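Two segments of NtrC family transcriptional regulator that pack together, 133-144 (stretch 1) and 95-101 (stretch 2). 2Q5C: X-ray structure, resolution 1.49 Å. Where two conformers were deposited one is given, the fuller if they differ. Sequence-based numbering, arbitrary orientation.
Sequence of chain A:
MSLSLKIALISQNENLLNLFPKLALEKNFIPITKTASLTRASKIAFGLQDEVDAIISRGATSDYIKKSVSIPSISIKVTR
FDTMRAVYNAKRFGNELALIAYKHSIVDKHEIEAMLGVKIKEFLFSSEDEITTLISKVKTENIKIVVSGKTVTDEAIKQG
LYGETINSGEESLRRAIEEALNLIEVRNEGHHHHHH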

# COMPACT_ATOMS: atom_id res chain seq x y z
N THR A 133 -14.48 11.98 1.10
CA THR A 133 -15.94 11.74 1.05
C THR A 133 -16.27 10.35 1.58
O THR A 133 -17.25 10.15 2.31
CB THR A 133 -16.46 11.86 -0.41
OG1 THR A 133 -16.18 13.18 -0.88
CG2 THR A 133 -17.97 11.58 -0.50
N LEU A 134 -15.47 9.37 1.21
CA LEU A 134 -15.67 8.03 1.69
C LEU A 134 -15.57 7.91 3.20
O LEU A 134 -16.35 7.18 3.82
CB LEU A 134 -14.66 7.11 1.00
CG LEU A 134 -15.03 5.65 1.10
CD1 LEU A 134 -16.44 5.41 0.52
CD2 LEU A 134 -13.99 4.84 0.32
N ILE A 135 -14.61 8.61 3.81
CA ILE A 135 -14.47 8.66 5.28
C ILE A 135 -15.72 9.29 5.90
O ILE A 135 -16.27 8.76 6.88
CB ILE A 135 -13.13 9.33 5.72
CG1 ILE A 135 -11.94 8.42 5.33
CG2 ILE A 135 -13.11 9.63 7.23
CD1 ILE A 135 -12.02 6.99 5.90
N SER A 136 -16.21 10.37 5.31
CA SER A 136 -17.49 10.93 5.78
C SER A 136 -18.61 9.93 5.69
O SER A 136 -19.45 9.85 6.60
CB SER A 136 -17.85 12.17 4.97
OG SER A 136 -16.98 13.23 5.32
N LYS A 137 -18.67 9.16 4.62
CA LYS A 137 -19.68 8.13 4.49
C LYS A 137 -19.59 7.14 5.65
O LYS A 137 -20.59 6.75 6.21
CB LYS A 137 -19.60 7.40 3.14
CG LYS A 137 -20.82 6.59 2.86
CD LYS A 137 -20.74 5.93 1.50
CE LYS A 137 -22.00 5.21 1.22
NZ LYS A 137 -21.97 4.59 -0.14
N VAL A 138 -18.39 6.69 5.98
CA VAL A 138 -18.19 5.79 7.11
C VAL A 138 -18.85 6.31 8.39
O VAL A 138 -19.57 5.55 9.06
CB VAL A 138 -16.68 5.52 7.35
CG1 VAL A 138 -16.44 4.69 8.62
CG2 VAL A 138 -16.10 4.80 6.11
N LYS A 139 -18.64 7.60 8.69
CA LYS A 139 -19.18 8.22 9.91
C LYS A 139 -20.69 8.11 9.86
O LYS A 139 -21.32 7.81 10.86
CB LYS A 139 -18.83 9.70 10.04
CG LYS A 139 -17.41 10.00 10.31
CD LYS A 139 -17.16 11.50 10.37
CE LYS A 139 -16.96 11.98 11.80
NZ LYS A 139 -16.15 13.25 11.80
N THR A 140 -21.29 8.36 8.68
CA THR A 140 -22.75 8.35 8.59
C THR A 140 -23.34 6.97 8.78
O THR A 140 -24.55 6.82 9.08
CB THR A 140 -23.29 8.93 7.24
OG1 THR A 140 -22.99 8.04 6.14
CG2 THR A 140 -22.75 10.29 6.99
N GLU A 141 -22.50 5.93 8.61
CA GLU A 141 -22.91 4.55 8.82
C GLU A 141 -22.72 4.14 10.28
O GLU A 141 -22.88 2.97 10.61
CB GLU A 141 -22.12 3.60 7.89
CG GLU A 141 -22.35 3.81 6.42
CD GLU A 141 -23.74 3.41 5.94
OE1 GLU A 141 -24.43 2.63 6.63
OE2 GLU A 141 -24.11 3.87 4.84
N ASN A 142 -22.38 5.10 11.14
CA ASN A 142 -22.16 4.84 12.56
C ASN A 142 -20.99 3.87 12.83
O ASN A 142 -20.98 3.14 13.82
CB ASN A 142 -23.45 4.34 13.24
CG ASN A 142 -23.43 4.56 14.75
OD1 ASN A 142 -22.85 5.54 15.26
ND2 ASN A 142 -24.02 3.62 15.48
N ILE A 143 -20.00 3.93 11.97
CA ILE A 143 -18.81 3.08 12.14
C ILE A 143 -17.67 3.94 12.63
O ILE A 143 -17.48 5.06 12.16
CB ILE A 143 -18.48 2.41 10.81
CG1 ILE A 143 -19.58 1.40 10.45
CG2 ILE A 143 -17.14 1.65 10.89
CD1 ILE A 143 -19.51 0.87 9.03
N LYS A 144 -16.92 3.43 13.62
CA LYS A 144 -15.89 4.20 14.28
C LYS A 144 -14.46 3.70 14.00
O LYS A 144 -13.51 4.30 14.49
CB LYS A 144 -16.13 4.20 15.79
CG LYS A 144 -17.56 4.68 16.13
CD LYS A 144 -17.73 4.94 17.60
CE LYS A 144 -19.12 5.50 17.87
NZ LYS A 144 -20.18 4.64 17.25
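Stretch 2 (95-101) NELALIA

Stretch 2 is an extended strand, residues 96 to 101, laid against the helix that ends stretch 1's regular structure at Thr 140 and against the loop that follows it. Strand and helix run nearly antiparallel, with 160° between their N-to-C directions and a closest approach of 10.0 Å between axes, room for one layer of side chains. The start of the strand therefore lies by the loop, with the CA atoms of Leu 97 and Ile 143 6.2 Å apart, and its later part lies by the helix, where the CA atoms of Ile 100 and Leu 134 are 8.8 Å apart. No direct hydrogen bond crosses between the stretches; apolar packing and two bridging waters join them.

Asn 95 precedes the strand, exposed and out of reach of stretch 1. Glu 96 opens the strand and points its CA-to-CB bond toward the loop. With chi1 and chi2 both t, its side chain is extended, and its methylene carbon CG lies 4.0 Å from CG1 of Ile 143, so the aliphatic part covers a hydrophobic neighbour while the carboxylate stays at the polar margin. There a water donates to Glu 96 OE1 and to Asn 142 O, its oxygen 2.7 Å from each. A second water donates to Glu 96 O at 2.8 Å and accepts from Lys 144 N at 2.9 Å, linking the two backbones.

The strand's alternation turns Leu 97 away, and its contact is made through the backbone: its C atom lies 3.8 Å from CG2 of Ile 143. Ala 98 points back toward stretch 1. Its small side chain suits a place where the backbone comes close, for Ile 143 CG2 is 3.5 Å from Ala 98 N and 3.9 Å from Ala 98 CB. The same methyl, CB, also meets CG1 of Val 138 at 3.9 Å, and so touches both helix and loop.

Leu 99 is buried, out of reach. Ile 100 points toward the helix, and its longer branched side chain spans the wider gap there. Its CD1 lies 3.8 Å from CD1 of Ile 135 and 4.0 Å from CG2 of Val 138, while its CG2 lies 3.6 Å from CD2 of Leu 134. Leu 134 and Val 138 are one helical turn apart and both point toward the strand; Ile 135 starts sideways, but its end comes nearer. Ala 101 turns away, and the strand continues beyond it.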

# COMPACT_ATOMS: atom_id res chain seq x y z
N ASN A 95 -16.01 -4.31 17.45
CA ASN A 95 -16.24 -5.38 16.45
C ASN A 95 -16.82 -4.94 15.11
O ASN A 95 -16.87 -5.75 14.18
CB ASN A 95 -17.04 -6.56 17.04
CG ASN A 95 -18.21 -6.11 17.89
OD1 ASN A 95 -19.03 -5.30 17.47
ND2 ASN A 95 -18.30 -6.66 19.09
N GLU A 96 -17.27 -3.69 15.01
CA GLU A 96 -17.87 -3.21 13.76
C GLU A 96 -16.88 -2.30 13.05
O GLU A 96 -16.49 -1.28 13.57
CB GLU A 96 -19.23 -2.53 13.96
CG GLU A 96 -19.73 -1.96 12.63
CD GLU A 96 -21.22 -1.59 12.57
OE1 GLU A 96 -21.77 -1.10 13.59
OE2 GLU A 96 -21.83 -1.79 11.49
N LEU A 97 -16.49 -2.70 11.84
CA LEU A 97 -15.40 -2.03 11.14
C LEU A 97 -15.78 -1.68 9.72
O LEU A 97 -16.61 -2.36 9.12
CB LEU A 97 -14.19 -2.98 11.06
CG LEU A 97 -13.86 -3.88 12.25
CD1 LEU A 97 -12.71 -4.83 11.91
CD2 LEU A 97 -13.49 -3.05 13.45
N ALA A 98 -15.14 -0.66 9.17
CA ALA A 98 -15.19 -0.39 7.73
C ALA A 98 -13.89 -0.89 7.13
O ALA A 98 -12.82 -0.52 7.62
CB ALA A 98 -15.34 1.09 7.43
N LEU A 99 -13.98 -1.71 6.10
CA LEU A 99 -12.78 -2.15 5.37
C LEU A 99 -12.82 -1.42 4.05
O LEU A 99 -13.76 -1.60 3.26
CB LEU A 99 -12.86 -3.65 5.17
CG LEU A 99 -11.71 -4.29 4.38
CD1 LEU A 99 -10.39 -4.10 5.10
CD2 LEU A 99 -12.06 -5.76 4.25
N ILE A 100 -11.79 -0.61 3.79
CA ILE A 100 -11.78 0.22 2.60
C ILE A 100 -10.70 -0.28 1.65
O ILE A 100 -9.52 -0.36 2.03
CB ILE A 100 -11.59 1.73 2.93
CG1 ILE A 100 -12.77 2.20 3.82
CG2 ILE A 100 -11.47 2.56 1.64
CD1 ILE A 100 -12.74 3.64 4.22
N ALA A 101 -11.11 -0.65 0.45
CA ALA A 101 -10.14 -1.19 -0.52
C ALA A 101 -10.14 -0.37 -1.80
O ALA A 101 -11.15 0.23 -2.16
CB ALA A 101 -10.45 -2.62 -0.83
O HOH W 1 -17.60 0.91 14.87
O HOH W 2 -20.41 0.78 15.04